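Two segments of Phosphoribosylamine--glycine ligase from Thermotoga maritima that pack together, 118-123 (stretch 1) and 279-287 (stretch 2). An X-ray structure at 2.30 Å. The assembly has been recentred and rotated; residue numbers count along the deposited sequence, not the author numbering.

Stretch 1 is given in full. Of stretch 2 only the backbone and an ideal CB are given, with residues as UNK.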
# COMPACT_ATOMS: atom_id res chain seq x y z
N GLY A 118 -5.78 23.61 1.52
CA GLY A 118 -4.42 24.16 1.27
C GLY A 118 -3.30 23.13 1.34
O GLY A 118 -2.24 23.42 1.89
N ILE A 119 -3.55 21.94 0.80
CA ILE A 119 -2.62 20.83 0.83
C ILE A 119 -1.87 20.81 -0.52
O ILE A 119 -2.47 20.76 -1.59
CB ILE A 119 -3.37 19.52 1.08
CG1 ILE A 119 -3.99 19.51 2.50
CG2 ILE A 119 -2.45 18.32 0.92
CD1 ILE A 119 -5.22 18.70 2.58
N ARG A 120 -0.54 20.83 -0.44
CA ARG A 120 0.26 21.08 -1.61
C ARG A 120 0.15 19.91 -2.56
O ARG A 120 0.46 18.78 -2.21
CB ARG A 120 1.71 21.35 -1.23
CG ARG A 120 2.60 21.73 -2.41
CD ARG A 120 4.08 21.94 -2.05
NE ARG A 120 4.27 22.84 -0.90
CZ ARG A 120 4.34 22.47 0.38
NH1 ARG A 120 4.22 21.20 0.73
NH2 ARG A 120 4.52 23.38 1.32
N THR A 121 -0.35 20.19 -3.75
CA THR A 121 -0.55 19.16 -4.74
C THR A 121 -0.41 19.79 -6.11
O THR A 121 -0.39 20.99 -6.24
CB THR A 121 -1.96 18.50 -4.51
OG1 THR A 121 -2.10 17.36 -5.34
CG2 THR A 121 -3.11 19.42 -4.91
N ALA A 122 -0.27 18.95 -7.12
CA ALA A 122 -0.12 19.42 -8.48
C ALA A 122 -1.38 20.09 -8.93
O ALA A 122 -2.47 19.73 -8.52
CB ALA A 122 0.18 18.25 -9.41
N ARG A 123 -1.20 21.07 -9.80
CA ARG A 123 -2.30 21.71 -10.50
C ARG A 123 -3.00 20.64 -11.35
O ARG A 123 -2.37 19.70 -11.80
CB ARG A 123 -1.75 22.84 -11.37
CG ARG A 123 -2.65 24.03 -11.51
CD ARG A 123 -2.01 25.18 -12.32
NE ARG A 123 -1.07 24.68 -13.33
CZ ARG A 123 -1.41 24.07 -14.48
NH1 ARG A 123 -2.69 23.87 -14.81
NH2 ARG A 123 -0.46 23.65 -15.31
N UNK A 279 12.22 21.21 -3.53
CA UNK A 279 12.33 21.32 -2.07
C UNK A 279 11.08 20.95 -1.28
O UNK A 279 11.13 20.83 -0.05
CB UNK A 279 12.72 22.76 -1.71
N UNK A 280 9.94 20.77 -1.94
CA UNK A 280 8.68 20.61 -1.23
C UNK A 280 8.03 19.32 -1.60
O UNK A 280 8.10 18.91 -2.74
CB UNK A 280 7.73 21.78 -1.52
N UNK A 281 7.39 18.68 -0.62
CA UNK A 281 6.59 17.51 -0.88
C UNK A 281 5.17 17.84 -1.35
O UNK A 281 4.45 18.62 -0.71
CB UNK A 281 6.53 16.65 0.38
N UNK A 282 4.81 17.20 -2.47
CA UNK A 282 3.47 17.23 -3.08
C UNK A 282 2.82 15.86 -2.91
O UNK A 282 3.48 14.81 -3.03
CB UNK A 282 3.54 17.61 -4.56
N UNK A 283 1.51 15.90 -2.61
CA UNK A 283 0.71 14.69 -2.50
C UNK A 283 0.18 14.27 -3.85
O UNK A 283 -0.65 14.96 -4.43
CB UNK A 283 -0.45 14.89 -1.52
N UNK A 284 0.67 13.11 -4.30
CA UNK A 284 0.24 12.47 -5.54
C UNK A 284 -1.04 11.72 -5.37
O UNK A 284 -1.79 11.58 -6.33
CB UNK A 284 1.32 11.52 -6.06
N UNK A 285 -1.27 11.21 -4.16
CA UNK A 285 -2.45 10.45 -3.84
C UNK A 285 -2.45 10.07 -2.39
O UNK A 285 -1.42 10.05 -1.73
CB UNK A 285 -2.55 9.20 -4.72
N UNK A 286 -3.64 9.78 -1.90
CA UNK A 286 -3.90 9.28 -0.56
C UNK A 286 -4.27 7.80 -0.69
O UNK A 286 -5.01 7.41 -1.57
CB UNK A 286 -5.01 10.08 0.13
N UNK A 287 -3.71 6.97 0.18
CA UNK A 287 -4.24 5.64 0.42
C UNK A 287 -4.58 5.54 1.89
O UNK A 287 -3.99 6.19 2.72
CB UNK A 287 -3.25 4.55 0.00

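Stretch 2 runs as an extended strand from 280 to 287, and stretch 1, which has no regular structure, crosses it at nearly a right angle; most of the contact falls on 280 to 283, with one further approach from 286.

Position 279 precedes the strand, and nothing of stretch 1 lies near its ideal CB. Its phi of 82° is a value that by itself favours glycine, and the residue is Gly279.

At position 280 the CA-to-CB bond points toward stretch 1, and the ideal CB lies 3.7 Å from Arg120 NE. A guanidinium so near invites an acidic side chain, although a neutral polar one would also be tolerable. The residue is Asp280. Its OD2 comes 3.6 Å from Arg120 NE, over one face of the guanidinium and well out of its plane, so this salt bridge rests on charge alone, with no N-H directed at the oxygen.

Position 281 points sideways, its ideal CB 5.1 Å from Arg120 NH1. What stretch 1 meets most closely here is the backbone carbonyl, which any residue could supply. Phi of -83° is compatible with proline, and small or medium apolar side chains would also suit. The residue is Pro281. Arg120 NH1 donates a hydrogen bond to Pro281 O (3.0 Å, 150°), the acceptor lying near the guanidinium plane, where an N-H can reach it; the ring adds an approach of 3.9 Å from CD to Arg120 NH1.

At position 282 the CA-to-CB bond is again sideways, yet the ideal CB lies 4.0 Å from Arg120 O and 4.4 Å from Thr121 CA. The extended aliphatic part of Arg120 offers a surface for a flat aromatic ring or a long apolar chain. The residue is Tyr282. With chi1 in m, its ring comes nearer to stretch 1 and lays a face against Arg120: CD of Arg120 sits 3.5 Å from the ring centroid of Tyr282, a CH-pi contact. Arg120 CZ is 6.0 Å from that centroid, so any cation-pi attraction is weak at most. The ring edge meets Thr121, with Tyr282 CD2 3.6 Å from Thr121 C.

At position 283 the backbone N lies 3.1 Å from Arg120 O and the backbone O 2.9 Å from Thr121 OG1, so the position needs a free N-H, which proline lacks. The CA-to-CB bond points sideways, its ideal CB 4.7 Å from Ile119 CG2, so valine, leucine or isoleucine would suit. The residue is Ile283, whose CD1 extends to within 3.3 Å of Ile119 CG2, a tight apolar contact. Both backbone pairs are hydrogen bonds: the N-H points almost straight at Arg120 O (171°), and Thr121 OG1 donates to Ile283 O.

Positions 284 and 285 both point away from stretch 1, which therefore sets little requirement; they are Leu284 and Glu285.

At 286 the CA-to-CB bond points sideways and nothing of stretch 1 lies within 5.5 Å of the ideal CB, so a long side chain would be needed to reach it. Tyr286 does: its OH comes 3.6 Å from Ile119 CD1, and the hydroxyl is hydrogen-bonded elsewhere in the structure.

Position 287 is out of reach and left unconstrained by stretch 1; it is Asn287.

Stretch 2 (279-287) GDPYILEYN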
# COMPACT_ATOMS: atom_id res chain seq x y z
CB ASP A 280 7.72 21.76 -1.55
CG ASP A 280 8.27 23.12 -1.12
OD1 ASP A 280 9.42 23.43 -1.49
OD2 ASP A 280 7.62 23.92 -0.42
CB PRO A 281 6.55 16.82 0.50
CG PRO A 281 6.61 17.91 1.44
CD PRO A 281 7.41 19.01 0.81
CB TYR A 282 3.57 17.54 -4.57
CG TYR A 282 4.02 18.93 -4.87
CD1 TYR A 282 5.35 19.29 -4.73
CD2 TYR A 282 3.12 19.89 -5.28
CE1 TYR A 282 5.76 20.59 -5.00
CE2 TYR A 282 3.52 21.19 -5.55
CZ TYR A 282 4.84 21.53 -5.41
OH TYR A 282 5.22 22.81 -5.69
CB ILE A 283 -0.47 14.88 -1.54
CG1 ILE A 283 0.06 15.21 -0.14
CG2 ILE A 283 -1.32 13.61 -1.52
CD1 ILE A 283 -0.98 15.40 0.90
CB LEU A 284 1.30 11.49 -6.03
CG LEU A 284 2.62 12.14 -6.38
CD1 LEU A 284 3.56 11.10 -6.94
CD2 LEU A 284 2.39 13.26 -7.36
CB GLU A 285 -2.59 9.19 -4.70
CG GLU A 285 -1.62 8.11 -4.34
CD GLU A 285 -1.63 6.94 -5.31
OE1 GLU A 285 -2.18 7.04 -6.44
OE2 GLU A 285 -1.06 5.91 -4.90
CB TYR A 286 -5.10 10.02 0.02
CG TYR A 286 -4.89 11.44 0.47
CD1 TYR A 286 -3.90 11.77 1.38
CD2 TYR A 286 -5.72 12.46 0.02
CE1 TYR A 286 -3.72 13.09 1.78
CE2 TYR A 286 -5.56 13.75 0.43
CZ TYR A 286 -4.56 14.05 1.30
OH TYR A 286 -4.43 15.33 1.73
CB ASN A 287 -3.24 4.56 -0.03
CG ASN A 287 -3.00 4.57 -1.54
OD1 ASN A 287 -3.61 5.38 -2.30
ND2 ASN A 287 -2.13 3.67 -2.01
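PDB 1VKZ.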